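Local coordinates for penicillin-binding protein 1A (Mycobacterium tuberculosis, PDB 5CXW) that builds cross-linked peptidoglycan for the cell wall, here as its penicillin-sensitive transpeptidase domain with penicillin V bound, at residues 303-308 with 337-341. Residues are numbered along the deposited sequence; the frame is centred on the assembly and turned at random.
Sequences NKDAWM and AIYGS. With 35P ((2R,4S)-5,5-dimethyl-2-{(1R)-2-oxo-1-[(phenoxyacetyl)amino]ethyl}-1,3-thiazolidine-4-carboxylic acid), chain C; PEG (di(hydroxyethyl)ether), chain D.
The side-chain amide of Asn303 does two jobs against residues 337-341. Its ND2 gives a hydrogen bond to Ile338 O, 2.9 Å away and bent at the hydrogen; the nitrogen sits above the carbonyl plane of Ile338, 65° out of it, and uses neither lone pair. The same ND2 lies over the centre of one face of the Tyr339 ring, 3.4 Å above the plane, and the amide stands steeply on the ring, the two planes 71° apart. Asn303 CG, anti to its carbonyl carbon (chi1 -62°), brings the amide to the loop. Of its two ends, ND2 faces the loop and OD1 meets the bound penicillin V, 3.4 Å from C21 of its phenoxy ring. A water donates to Asn303 OD1 at 2.7 Å and also bonds Tyr339 OH at a longer distance, tying the amide to the far end of the ring. Tyr339 CD1 in turn packs on methyl C12 of the thiazolidine, 3.7 Å off.

This is one wall of the penicillin pocket: strand 303-312 belongs to the antiparallel sheet of the transpeptidase fold, next to strand 289-296, and the loop before helix 343-356 runs alongside it in roughly the same direction. Deeper in, Ala306 CB points toward the loop, touching Ile338 CG2 at 4.0 Å and the backbone between Tyr339 and Gly340. Gly340 CA then packs directly against Trp307 O at 3.2 Å, a tight passage where only backbone atoms meet.

Gly340 N bonds Thr294 OG1, which also holds the ligand, and Gly340 O takes Ser345 OG from the following helix. On the other face of the strand, Lys304 NZ and Asp305 OD1 form a salt bridge, with Asp305 OD2 held by Trp320 NE1 and Trp307 NE1 by Gln94 O.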
ATOM      1  N   ASN A 303      13.727  -0.751  14.223  1.00 16.52           N
ATOM      2  CA  ASN A 303      12.725  -0.890  13.156  1.00 15.82           C
ATOM      3  C   ASN A 303      13.092  -2.055  12.250  1.00 15.55           C
ATOM      4  O   ASN A 303      14.261  -2.385  12.166  1.00 15.95           O
ATOM      5  CB  ASN A 303      12.644   0.391  12.322  1.00 15.37           C
ATOM      6  CG  ASN A 303      12.211   1.584  13.170  1.00 15.75           C
ATOM      7  OD1 ASN A 303      11.592   1.410  14.234  1.00 15.84           O
ATOM      8  ND2 ASN A 303      12.520   2.783  12.697  1.00 15.31           N
ATOM      9  N   LYS A 304      12.122  -2.604  11.542  1.00 14.47           N
ATOM     10  CA  LYS A 304      12.333  -3.723  10.674  1.00 14.90           C
ATOM     11  C   LYS A 304      11.926  -3.460   9.248  1.00 14.63           C
ATOM     12  O   LYS A 304      12.704  -3.719   8.338  1.00 15.53           O
ATOM     13  CB  LYS A 304      11.624  -4.973  11.192  1.00 15.18           C
ATOM     14  CG  LYS A 304      11.861  -6.212  10.325  1.00 15.89           C
ATOM     15  CD  LYS A 304      11.438  -7.497  11.019  1.00 16.51           C
ATOM     16  CE  LYS A 304       9.913  -7.601  11.179  1.00 15.92           C
ATOM     17  NZ  LYS A 304       9.150  -7.930   9.904  1.00 15.31           N
ATOM     18  N   ASP A 305      10.732  -2.927   9.057  1.00 13.38           N
ATOM     19  CA  ASP A 305      10.183  -2.614   7.744  1.00 13.04           C
ATOM     20  C   ASP A 305       9.686  -1.180   7.778  1.00 12.58           C
ATOM     21  O   ASP A 305       9.160  -0.710   8.787  1.00 12.90           O
ATOM     22  CB  ASP A 305       8.966  -3.451   7.349  1.00 13.06           C
ATOM     23  CG  ASP A 305       9.144  -4.930   7.566  1.00 13.31           C
ATOM     24  OD1 ASP A 305       8.906  -5.398   8.682  1.00 14.06           O
ATOM     25  OD2 ASP A 305       9.532  -5.620   6.578  1.00 13.73           O
ATOM     26  N   ALA A 306       9.849  -0.484   6.679  1.00 12.12           N
ATOM     27  CA  ALA A 306       9.436   0.898   6.574  1.00 11.76           C
ATOM     28  C   ALA A 306       8.652   1.085   5.313  1.00 11.14           C
ATOM     29  O   ALA A 306       9.070   0.625   4.263  1.00 11.46           O
ATOM     30  CB  ALA A 306      10.645   1.787   6.630  1.00 12.23           C
ATOM     31  N   TRP A 307       7.501   1.741   5.395  1.00 10.46           N
ATOM     32  CA  TRP A 307       6.589   1.884   4.300  1.00 10.28           C
ATOM     33  C   TRP A 307       6.103   3.320   4.042  1.00  9.95           C
ATOM     34  O   TRP A 307       5.858   4.087   4.996  1.00  9.48           O
ATOM     35  CB  TRP A 307       5.301   1.114   4.593  1.00 10.25           C
ATOM     36  CG  TRP A 307       5.382  -0.373   4.614  1.00 10.57           C
ATOM     37  CD1 TRP A 307       5.876  -1.172   5.627  1.00 10.83           C
ATOM     38  CD2 TRP A 307       4.997  -1.241   3.548  1.00 10.46           C
ATOM     39  NE1 TRP A 307       5.774  -2.517   5.239  1.00 10.90           N
ATOM     40  CE2 TRP A 307       5.196  -2.579   3.998  1.00 10.91           C
ATOM     41  CE3 TRP A 307       4.432  -1.029   2.273  1.00 10.60           C
ATOM     42  CZ2 TRP A 307       4.881  -3.668   3.228  1.00 11.16           C
ATOM     43  CZ3 TRP A 307       4.096  -2.141   1.483  1.00 10.75           C
ATOM     44  CH2 TRP A 307       4.339  -3.453   1.965  1.00 11.28           C
ATOM     45  N   MET A 308       5.839   3.642   2.784  1.00  9.96           N
ATOM     46  CA  MET A 308       5.007   4.774   2.434  1.00  9.99           C
ATOM     47  C   MET A 308       4.111   4.332   1.306  1.00  9.52           C
ATOM     48  O   MET A 308       4.613   3.859   0.247  1.00  9.86           O
ATOM     49  CB  MET A 308       5.823   5.994   1.997  1.00 10.82           C
ATOM     50  CG  MET A 308       5.005   7.213   1.546  1.00 11.30           C
ATOM     51  SD  MET A 308       3.786   7.708   2.794  1.00 11.67           S
ATOM     52  CE  MET A 308       4.124   9.474   2.993  1.00 12.38           C
ATOM     53  N   ALA A 337      17.838   5.350  12.569  1.00 17.64           N
ATOM     54  CA  ALA A 337      16.766   4.408  12.332  1.00 16.49           C
ATOM     55  C   ALA A 337      16.019   4.854  11.052  1.00 16.38           C
ATOM     56  O   ALA A 337      15.808   6.095  10.847  1.00 16.39           O
ATOM     57  CB  ALA A 337      15.858   4.357  13.518  1.00 16.15           C
ATOM     58  N   ILE A 338      15.539   3.893  10.277  1.00 15.53           N
ATOM     59  CA  ILE A 338      14.709   4.179   9.071  1.00 15.08           C
ATOM     60  C   ILE A 338      13.260   3.996   9.426  1.00 14.36           C
ATOM     61  O   ILE A 338      12.844   2.882   9.824  1.00 13.66           O
ATOM     62  CB  ILE A 338      15.111   3.316   7.888  1.00 15.73           C
ATOM     63  CG1 ILE A 338      16.553   3.708   7.482  1.00 16.77           C
ATOM     64  CG2 ILE A 338      14.207   3.553   6.677  1.00 15.77           C
ATOM     65  CD1 ILE A 338      17.158   2.842   6.384  1.00 17.70           C
ATOM     66  N   TYR A 339      12.483   5.086   9.307  1.00 14.10           N
ATOM     67  CA  TYR A 339      11.014   5.037   9.457  1.00 13.75           C
ATOM     68  C   TYR A 339      10.313   5.222   8.133  1.00 13.06           C
ATOM     69  O   TYR A 339      10.916   5.639   7.157  1.00 12.69           O
ATOM     70  CB  TYR A 339      10.594   6.219  10.366  1.00 14.41           C
ATOM     71  CG  TYR A 339      11.113   6.176  11.781  1.00 15.72           C
ATOM     72  CD1 TYR A 339      10.427   5.537  12.765  1.00 16.68           C
ATOM     73  CD2 TYR A 339      12.342   6.746  12.098  1.00 17.46           C
ATOM     74  CE1 TYR A 339      10.939   5.472  14.056  1.00 18.24           C
ATOM     75  CE2 TYR A 339      12.842   6.694  13.377  1.00 19.03           C
ATOM     76  CZ  TYR A 339      12.115   6.066  14.327  1.00 19.40           C
ATOM     77  OH  TYR A 339      12.620   5.991  15.603  1.00 24.27           O
ATOM     78  N   GLY A 340       9.017   4.975   8.082  1.00 12.16           N
ATOM     79  CA  GLY A 340       8.213   5.224   6.866  1.00 11.93           C
ATOM     80  C   GLY A 340       8.393   6.611   6.276  1.00 12.48           C
ATOM     81  O   GLY A 340       8.463   6.765   5.063  1.00 12.62           O
ATOM     82  N   SER A 341       8.537   7.598   7.159  1.00 12.96           N
ATOM     83  CA  SER A 341       8.769   9.006   6.760  1.00 13.71           C
ATOM     84  C   SER A 341      10.160   9.316   6.246  1.00 14.30           C
ATOM     85  O   SER A 341      10.405  10.466   5.838  1.00 14.97           O
ATOM     86  CB  SER A 341       8.434   9.928   7.929  1.00 14.54           C
ATOM     87  OG  SER A 341       9.346   9.637   8.994  1.00 16.29           O
TER
HETATM   88  C24 35P C 702       7.873  -0.172  18.639  1.00 22.91           C
HETATM   89  C23 35P C 702       9.126  -0.548  19.114  1.00 23.35           C
HETATM   90  C22 35P C 702      10.224  -0.501  18.285  1.00 21.66           C
HETATM   91  C21 35P C 702      10.111  -0.070  16.972  1.00 21.04           C
HETATM   92  C20 35P C 702       8.883   0.314  16.478  1.00 22.38           C
HETATM   93  C19 35P C 702       7.749   0.274  17.325  1.00 21.95           C
HETATM   94  O1  35P C 702       6.497   0.656  16.910  1.00 21.08           O
HETATM   95  C2  35P C 702       6.369   1.354  15.675  1.00 17.88           C
HETATM   96  C3  35P C 702       4.980   1.922  15.582  1.00 16.93           C
HETATM   97  O18 35P C 702       4.355   2.185  16.600  1.00 15.90           O
HETATM   98  N4  35P C 702       4.553   2.117  14.343  1.00 15.36           N
HETATM   99  C5  35P C 702       3.257   2.720  14.071  1.00 15.65           C
HETATM  100  C6  35P C 702       2.839   2.273  12.731  1.00 15.22           C
HETATM  101  O17 35P C 702       3.602   1.831  11.847  1.00 14.58           O
HETATM  102  C8  35P C 702       3.256   4.312  14.079  1.00 16.87           C
HETATM  103  N7  35P C 702       3.389   4.597  12.679  1.00 17.04           N
HETATM  104  S11 35P C 702       4.543   5.152  14.832  1.00 19.18           S
HETATM  105  C10 35P C 702       5.312   5.780  13.415  1.00 16.79           C
HETATM  106  C12 35P C 702       6.828   5.612  13.504  1.00 16.87           C
HETATM  107  C15 35P C 702       5.047   7.244  13.179  1.00 17.24           C
HETATM  108  C9  35P C 702       4.748   4.901  12.294  1.00 15.60           C
HETATM  109  C13 35P C 702       4.757   5.398  10.882  1.00 15.30           C
HETATM  110  O14 35P C 702       3.682   5.930  10.464  1.00 15.63           O
HETATM  111  O16 35P C 702       5.796   5.207  10.215  1.00 14.40           O
HETATM  112  O2  PEG D 703       8.152 -10.660  10.625  1.00 29.86           O
HETATM  113  C3  PEG D 703       7.957 -11.860   9.889  1.00 29.52           C
HETATM  114  C4  PEG D 703       6.970 -11.573   8.793  1.00 28.64           C
HETATM  115  O4  PEG D 703       5.719 -12.089   9.203  1.00 35.10           O
HETATM  116  O   HOH W   1      12.481   2.815  16.394  1.00 29.69           O